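Local coordinates for protein TsrE (Streptomyces laurentii, PDB 7CWW) that is probably a cyclase of thiopeptide antibiotic biosynthesis, related to the C-terminal domain of lantibiotic dehydratases, at residues L22-A27 against A126-R131; L45-N48 against P53-R56. All blocks are in the same frame, centred on the assembly; numbering follows the deposited sequence.

Contact 1 (L22-A27 against A126-R131); sequences LLDVAA and ATRGNR
Leu23 and Arg128 mark the nearest approach of the two backbones, their CA atoms still 9.7 Å apart, so side chains alone bridge the gap between helix 15-35 and the type II beta turn Thr127-Asn130, which links helices 106-127 and 131-149. Segment 22-27 includes a pi-type turn, Ala27 N bonding five residues back to Leu22 O. Arg128 reaches across with its chain extended from CG to NE, CG lying anti to the backbone N (chi1 -160°). Its guanidinium meets Asp24 end-on in a bidentate salt bridge: Arg128 NH2 to Asp24 OD2 at 2.7 Å and Arg128 NH1 to Asp24 OD1 at 3.1 Å. The two planes are turned 40° apart; OD1 is met on its syn side, whereas NH2 approaches OD2 from above the carboxylate plane. NH2 also pairs with Asp20, one helical turn before Asp24, so two acidic groups of helix 15-35 hold the same arginine and fix the rotation of its head. Leu23, whose side chain packs on Leu121 and Leu124 of helix 106-127, runs antiparallel alongside the arginine. Leu23 CD1 sits over one face of the guanidinium, toward the rim, 3.8 Å from Arg128 NE.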
loop_
_atom_site.group_PDB
_atom_site.type_symbol
_atom_site.label_atom_id
_atom_site.label_comp_id
_atom_site.label_asym_id
_atom_site.label_seq_id
_atom_site.Cartn_x
_atom_site.Cartn_y
_atom_site.Cartn_z
ATOM N N LEU A 22 7.818 -15.512 10.778
ATOM C CA LEU A 22 8.678 -14.663 9.967
ATOM C C LEU A 22 9.868 -14.154 10.773
ATOM O O LEU A 22 11.024 -14.269 10.339
ATOM C CB LEU A 22 7.842 -13.510 9.416
ATOM C CG LEU A 22 8.393 -12.558 8.368
ATOM C CD1 LEU A 22 9.008 -13.300 7.190
ATOM C CD2 LEU A 22 7.230 -11.699 7.904
ATOM N N LEU A 23 9.609 -13.591 11.956
ATOM C CA LEU A 23 10.683 -12.974 12.730
ATOM C C LEU A 23 11.570 -14.000 13.418
ATOM O O LEU A 23 12.771 -13.755 13.589
ATOM C CB LEU A 23 10.111 -12.024 13.780
ATOM C CG LEU A 23 9.238 -10.889 13.245
ATOM C CD1 LEU A 23 8.687 -10.050 14.399
ATOM C CD2 LEU A 23 10.050 -10.043 12.297
ATOM N N ASP A 24 11.009 -15.132 13.836
ATOM C CA ASP A 24 11.749 -16.072 14.670
ATOM C C ASP A 24 12.269 -17.295 13.926
ATOM O O ASP A 24 13.203 -17.934 14.414
ATOM C CB ASP A 24 10.876 -16.532 15.844
ATOM C CG ASP A 24 10.455 -15.369 16.736
ATOM O OD1 ASP A 24 11.131 -14.309 16.699
ATOM O OD2 ASP A 24 9.456 -15.514 17.469
ATOM N N VAL A 25 11.701 -17.637 12.770
ATOM C CA VAL A 25 12.091 -18.851 12.055
ATOM C C VAL A 25 12.559 -18.510 10.642
ATOM O O VAL A 25 13.685 -18.835 10.252
ATOM C CB VAL A 25 10.919 -19.858 12.019
ATOM C CG1 VAL A 25 11.301 -21.129 11.256
ATOM C CG2 VAL A 25 10.469 -20.200 13.423
ATOM N N ALA A 26 11.700 -17.847 9.862
ATOM C CA ALA A 26 11.926 -17.762 8.423
ATOM C C ALA A 26 13.022 -16.761 8.071
ATOM O O ALA A 26 13.953 -17.094 7.328
ATOM C CB ALA A 26 10.616 -17.413 7.700
ATOM N N ALA A 27 12.928 -15.522 8.568
ATOM C CA ALA A 27 13.969 -14.544 8.255
ATOM C C ALA A 27 15.354 -14.983 8.722
ATOM O O ALA A 27 16.309 -14.860 7.934
ATOM C CB ALA A 27 13.596 -13.171 8.826
ATOM N N ALA A 126 10.169 -3.758 15.685
ATOM C CA ALA A 126 10.106 -2.569 16.531
ATOM C C ALA A 126 8.729 -2.362 17.138
ATOM O O ALA A 126 8.606 -1.649 18.137
ATOM C CB ALA A 126 10.493 -1.325 15.730
ATOM N N THR A 127 7.692 -2.949 16.551
ATOM C CA THR A 127 6.329 -2.722 17.002
ATOM C C THR A 127 5.659 -4.010 17.439
ATOM O O THR A 127 4.441 -4.021 17.646
ATOM C CB THR A 127 5.511 -2.046 15.900
ATOM O OG1 THR A 127 5.494 -2.880 14.733
ATOM C CG2 THR A 127 6.119 -0.692 15.549
ATOM N N ARG A 128 6.430 -5.086 17.591
ATOM C CA ARG A 128 5.897 -6.381 17.976
ATOM C C ARG A 128 5.036 -6.266 19.229
ATOM O O ARG A 128 5.465 -5.716 20.247
ATOM C CB ARG A 128 7.055 -7.354 18.210
ATOM C CG ARG A 128 6.660 -8.789 18.151
ATOM C CD ARG A 128 7.888 -9.673 18.075
ATOM N NE ARG A 128 7.523 -11.062 17.850
ATOM C CZ ARG A 128 8.398 -12.048 17.697
ATOM N NH1 ARG A 128 9.702 -11.806 17.754
ATOM N NH2 ARG A 128 7.959 -13.281 17.484
ATOM N N GLY A 129 3.808 -6.761 19.134
ATOM C CA GLY A 129 2.882 -6.704 20.246
ATOM C C GLY A 129 2.358 -5.331 20.593
ATOM O O GLY A 129 1.736 -5.178 21.648
ATOM N N ASN A 130 2.580 -4.322 19.743
ATOM C CA ASN A 130 2.168 -2.947 20.026
ATOM C C ASN A 130 1.381 -2.452 18.816
ATOM O O ASN A 130 1.948 -1.870 17.886
ATOM C CB ASN A 130 3.381 -2.059 20.331
ATOM C CG ASN A 130 2.998 -0.756 21.010
ATOM O OD1 ASN A 130 1.854 -0.300 20.922
ATOM N ND2 ASN A 130 3.963 -0.142 21.689
ATOM N N ARG A 131 0.068 -2.707 18.825
ATOM C CA ARG A 131 -0.762 -2.319 17.689
ATOM C C ARG A 131 -0.777 -0.805 17.495
ATOM O O ARG A 131 -0.702 -0.319 16.361
ATOM C CB ARG A 131 -2.179 -2.849 17.877
ATOM C CG ARG A 131 -3.221 -2.113 17.066
ATOM C CD ARG A 131 -4.519 -2.881 17.064
ATOM N NE ARG A 131 -5.605 -2.116 16.465
ATOM C CZ ARG A 131 -5.910 -2.152 15.175
ATOM N NH1 ARG A 131 -5.219 -2.932 14.358
ATOM N NH2 ARG A 131 -6.908 -1.415 14.703
#

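Contact 2 (L45-N48 against P53-R56); sequences LREN and PFLR
Glu47 and Phe54 face each other as a hydrogen-bonded pair in the antiparallel beta hairpin of strands 39-49 and 52-61, part of a three-stranded sheet with 52-61 in the middle. Their backbones exchange two bonds, Glu47 N to Phe54 O (2.9 Å) and Phe54 N to Glu47 O (2.8 Å); Leu45 and Arg56 form the next such pair. Phe54 CG sits between its backbone N and carbonyl carbon (chi1 63°), which swings the ring back across the neighbouring strand. One ring face then lies against Glu47, whose CB makes a CH-pi contact 4.0 Å from the Phe54 ring centroid, and Phe54 CE2 comes within 3.7 Å of Asn48 N. Beyond CG the Glu47 chain is extended and runs obliquely to Arg56 on the same sheet face. Arg56, bent at chi3 (-53°), takes OE2 side-on with two nitrogens, NE meeting it nearly straight along the C-O bond and NH2 from above the carboxylate plane; the two planes stand 62° apart. Asp8 binds the other terminal nitrogen, NH1, so the buried guanidinium joins acidic groups from both outer strands. On the opposite sheet face Leu55 CD1 packs against Arg46 CG, while the Arg46 head turns to Gln18. The two Arg56 bonds to Glu47 OE2 measure 2.7 Å from NE and 3.0 Å from NH2.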
loop_
_atom_site.group_PDB
_atom_site.type_symbol
_atom_site.label_atom_id
_atom_site.label_comp_id
_atom_site.label_asym_id
_atom_site.label_seq_id
_atom_site.Cartn_x
_atom_site.Cartn_y
_atom_site.Cartn_z
ATOM N N LEU A 45 5.510 -12.268 1.124
ATOM C CA LEU A 45 4.227 -11.594 1.009
ATOM C C LEU A 45 3.292 -12.216 2.029
ATOM O O LEU A 45 3.517 -13.331 2.504
ATOM C CB LEU A 45 3.601 -11.715 -0.406
ATOM C CG LEU A 45 4.380 -11.098 -1.576
ATOM C CD1 LEU A 45 3.692 -11.392 -2.930
ATOM C CD2 LEU A 45 4.601 -9.568 -1.378
ATOM N N ARG A 46 2.242 -11.487 2.375
ATOM C CA ARG A 46 1.185 -12.041 3.207
ATOM C C ARG A 46 -0.120 -11.852 2.459
ATOM O O ARG A 46 -0.443 -10.735 2.039
ATOM C CB ARG A 46 1.152 -11.383 4.578
ATOM C CG ARG A 46 2.436 -11.686 5.364
ATOM C CD ARG A 46 2.627 -10.731 6.504
ATOM N NE ARG A 46 1.890 -11.149 7.691
ATOM C CZ ARG A 46 1.775 -10.403 8.785
ATOM N NH1 ARG A 46 1.090 -10.844 9.833
ATOM N NH2 ARG A 46 2.359 -9.221 8.831
ATOM N N GLU A 47 -0.826 -12.955 2.226
ATOM C CA GLU A 47 -1.996 -12.932 1.365
ATOM C C GLU A 47 -3.070 -13.794 2.020
ATOM O O GLU A 47 -2.893 -14.294 3.135
ATOM C CB GLU A 47 -1.633 -13.409 -0.049
ATOM C CG GLU A 47 -0.421 -12.724 -0.664
ATOM C CD GLU A 47 -0.185 -13.164 -2.100
ATOM O OE1 GLU A 47 -0.966 -12.737 -2.984
ATOM O OE2 GLU A 47 0.769 -13.938 -2.337
ATOM N N ASN A 48 -4.173 -14.012 1.307
ATOM C CA ASN A 48 -5.304 -14.738 1.872
ATOM C C ASN A 48 -6.038 -15.442 0.745
ATOM O O ASN A 48 -6.259 -14.848 -0.312
ATOM C CB ASN A 48 -6.240 -13.774 2.613
ATOM C CG ASN A 48 -7.329 -14.484 3.399
ATOM O OD1 ASN A 48 -7.614 -15.662 3.181
ATOM N ND2 ASN A 48 -7.951 -13.753 4.319
ATOM N N PRO A 53 -5.651 -16.970 5.721
ATOM C CA PRO A 53 -4.441 -16.149 5.548
ATOM C C PRO A 53 -3.194 -17.010 5.388
ATOM O O PRO A 53 -3.100 -18.103 5.954
ATOM C CB PRO A 53 -4.378 -15.337 6.849
ATOM C CG PRO A 53 -5.783 -15.346 7.388
ATOM C CD PRO A 53 -6.385 -16.657 6.960
ATOM N N PHE A 54 -2.216 -16.514 4.619
ATOM C CA PHE A 54 -0.975 -17.266 4.523
ATOM C C PHE A 54 0.221 -16.344 4.329
ATOM O O PHE A 54 0.115 -15.236 3.787
ATOM C CB PHE A 54 -1.009 -18.340 3.409
ATOM C CG PHE A 54 -1.178 -17.797 2.003
ATOM C CD1 PHE A 54 -0.070 -17.513 1.209
ATOM C CD2 PHE A 54 -2.446 -17.652 1.449
ATOM C CE1 PHE A 54 -0.221 -17.042 -0.106
ATOM C CE2 PHE A 54 -2.609 -17.193 0.145
ATOM C CZ PHE A 54 -1.495 -16.893 -0.638
ATOM N N LEU A 55 1.352 -16.815 4.846
ATOM C CA LEU A 55 2.662 -16.232 4.608
ATOM C C LEU A 55 3.284 -16.922 3.402
ATOM O O LEU A 55 3.333 -18.158 3.346
ATOM C CB LEU A 55 3.554 -16.419 5.836
ATOM C CG LEU A 55 5.015 -15.978 5.737
ATOM C CD1 LEU A 55 5.080 -14.444 5.636
ATOM C CD2 LEU A 55 5.817 -16.482 6.938
ATOM N N ARG A 56 3.721 -16.130 2.433
ATOM C CA ARG A 56 4.403 -16.636 1.244
ATOM C C ARG A 56 5.881 -16.296 1.350
ATOM O O ARG A 56 6.234 -15.139 1.601
ATOM C CB ARG A 56 3.824 -16.033 -0.049
ATOM C CG ARG A 56 4.550 -16.518 -1.327
ATOM C CD ARG A 56 4.128 -15.775 -2.599
ATOM N NE ARG A 56 2.669 -15.792 -2.783
ATOM C CZ ARG A 56 1.980 -16.836 -3.241
ATOM N NH1 ARG A 56 2.595 -17.968 -3.579
ATOM N NH2 ARG A 56 0.664 -16.752 -3.366
#

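Helix 15-35 connects the two contacts, whose centres lie 15 Å apart, carrying one side of contact 1 and packing on the hairpin of contact 2. Leu22 CD2 in contact 1 and Leu55 CD1 in contact 2 pack 4.2 Å from each other, and the hairpin falls within the sequence between the two segments of contact 1. Contact 2 is mostly buried and rests on regular backbone bonding between neighbouring strands; contact 1 is smaller, partly exposed and made by three side chains linking remote parts of the chain. Both use an arginine-acid salt bridge with a second acidic partner, yet Arg128 spreads its grip over both oxygens of Asp24, whereas Arg56 concentrates two nitrogens on a single oxygen of Glu47.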